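PDB 5KO5: purine nucleoside phosphorylase from Schistosoma mansoni, which probably catalyses the reversible phosphorolysis of purine nucleosides such as inosine and guanosine, giving the free base and ribose 1-phosphate. Local coordinates for residues Val5-Tyr9 against Gln96-Leu100. Numbering follows the deposited sequence.
Sequences VVANY and QEIAL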
loop_
_atom_site.group_PDB
_atom_site.type_symbol
_atom_site.label_atom_id
_atom_site.label_comp_id
_atom_site.label_asym_id
_atom_site.label_seq_id
_atom_site.Cartn_x
_atom_site.Cartn_y
_atom_site.Cartn_z
ATOM N N VAL A 5 -1.752 20.936 -9.730
ATOM C CA VAL A 5 -1.775 20.876 -11.189
ATOM C C VAL A 5 -1.934 19.436 -11.663
ATOM O O VAL A 5 -1.126 18.580 -11.329
ATOM C CB VAL A 5 -0.517 21.560 -11.786
ATOM C CG1 VAL A 5 -0.280 21.155 -13.226
ATOM C CG2 VAL A 5 -0.643 23.082 -11.668
ATOM N N VAL A 6 -2.990 19.175 -12.426
ATOM C CA VAL A 6 -3.224 17.850 -12.988
ATOM C C VAL A 6 -2.264 17.626 -14.150
ATOM O O VAL A 6 -1.973 18.548 -14.922
ATOM C CB VAL A 6 -4.692 17.724 -13.426
ATOM C CG1 VAL A 6 -4.967 16.346 -14.018
ATOM C CG2 VAL A 6 -5.597 17.966 -12.232
ATOM N N ALA A 7 -1.763 16.393 -14.277
ATOM C CA ALA A 7 -0.877 16.014 -15.381
ATOM C C ALA A 7 -1.684 15.713 -16.651
ATOM O O ALA A 7 -1.668 14.612 -17.210
ATOM C CB ALA A 7 -0.012 14.829 -14.970
ATOM N N ASN A 8 -2.429 16.721 -17.086
ATOM C CA ASN A 8 -3.309 16.555 -18.231
ATOM C C ASN A 8 -2.657 17.081 -19.508
ATOM O O ASN A 8 -1.548 17.627 -19.507
ATOM C CB ASN A 8 -4.700 17.149 -17.965
ATOM C CG ASN A 8 -4.681 18.650 -17.768
ATOM O OD1 ASN A 8 -3.727 19.335 -18.140
ATOM N ND2 ASN A 8 -5.747 19.177 -17.178
ATOM N N TYR A 9 -3.392 16.923 -20.608
ATOM C CA TYR A 9 -2.902 17.285 -21.930
ATOM C C TYR A 9 -2.636 18.783 -22.023
ATOM O O TYR A 9 -1.574 19.206 -22.500
ATOM C CB TYR A 9 -3.973 16.850 -22.921
ATOM C CG TYR A 9 -3.690 17.009 -24.385
ATOM C CD1 TYR A 9 -2.535 16.507 -24.963
ATOM C CD2 TYR A 9 -4.633 17.594 -25.204
ATOM C CE1 TYR A 9 -2.317 16.624 -26.324
ATOM C CE2 TYR A 9 -4.436 17.719 -26.551
ATOM C CZ TYR A 9 -3.278 17.231 -27.118
ATOM O OH TYR A 9 -3.097 17.358 -28.471
ATOM N N GLN A 96 0.240 13.233 -9.849
ATOM C CA GLN A 96 0.238 14.236 -10.908
ATOM C C GLN A 96 1.616 14.853 -11.098
ATOM O O GLN A 96 2.016 15.161 -12.231
ATOM C CB GLN A 96 -0.783 15.332 -10.598
ATOM C CG GLN A 96 -2.199 14.837 -10.324
ATOM C CD GLN A 96 -2.718 13.914 -11.394
ATOM O OE1 GLN A 96 -2.517 14.137 -12.589
ATOM N NE2 GLN A 96 -3.409 12.862 -10.966
ATOM N N GLU A 97 2.338 15.073 -9.995
ATOM C CA GLU A 97 3.653 15.698 -10.071
ATOM C C GLU A 97 4.673 14.767 -10.702
ATOM O O GLU A 97 5.546 15.214 -11.448
ATOM C CB GLU A 97 4.093 16.134 -8.672
ATOM C CG GLU A 97 3.306 17.339 -8.147
ATOM C CD GLU A 97 3.593 17.656 -6.684
ATOM O OE1 GLU A 97 3.543 16.760 -5.811
ATOM O OE2 GLU A 97 3.865 18.836 -6.391
ATOM N N ILE A 98 4.570 13.464 -10.434
ATOM C CA ILE A 98 5.478 12.519 -11.072
ATOM C C ILE A 98 5.179 12.420 -12.563
ATOM O O ILE A 98 6.096 12.355 -13.392
ATOM C CB ILE A 98 5.365 11.140 -10.389
ATOM C CG1 ILE A 98 5.716 11.236 -8.897
ATOM C CG2 ILE A 98 6.192 10.100 -11.162
ATOM C CD1 ILE A 98 7.140 11.708 -8.617
ATOM N N ALA A 99 3.888 12.393 -12.925
ATOM C CA ALA A 99 3.528 12.097 -14.304
ATOM C C ALA A 99 3.791 13.261 -15.243
ATOM O O ALA A 99 4.123 13.034 -16.413
ATOM C CB ALA A 99 2.062 11.686 -14.399
ATOM N N LEU A 100 3.645 14.499 -14.772
ATOM C CA LEU A 100 3.708 15.621 -15.707
ATOM C C LEU A 100 5.030 15.690 -16.460
ATOM O O LEU A 100 5.000 15.833 -17.694
ATOM C CB LEU A 100 3.304 16.943 -15.035
ATOM C CG LEU A 100 3.307 18.102 -16.040
ATOM C CD1 LEU A 100 2.082 18.995 -15.910
ATOM C CD2 LEU A 100 4.583 18.921 -15.902
HETATM O O HOH W 1 1.279 17.938 -12.428
#
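The first modelled residues of the chain, a loop before helix 9-23, cross the first turns of helix 95-108. This is packing of the N-terminal loop on the phosphorylase fold. None of the residues involved line the cytosine pocket. Ala-7 is the bump. Its methyl group points at the helix and fits a shallow hollow lined by Gln-96, Ala-99 and Leu-100. Ala-7 CB lies 3.8 Å from Ala-99 CB, one wall, and 3.9 Å from Leu-100 CB. The closest CA atoms, of Ala-7 and Leu-100, are 4.6 Å apart. Val-5 O sits 3.3 Å from Gln-96 CB. Val-5 CG1 touches Leu-100 CD1 at 4.2 Å, a looser contact at the edge. Gln-96 is the polar wall. Gln-96 OE1 accepts a hydrogen bond from Ala-7 N (2.9 Å), nearly straight at 168°. Ala-7 is the centre of an inverse gamma turn, closed by a weak hydrogen bond from Asn-8 N to Val-6 O. Asn-8 then N-caps helix 9-23: its OD1 accepts a hydrogen bond from Asn-11 N. Water 1 donates to Val-5 O (2.7 Å) and, weakly, to Gln-96 O (2.9 Å). Ala-7 O accepts a hydrogen bond from Arg-103 NH1. Helix side chains thus hold the loop's backbone, and the apolar part is small.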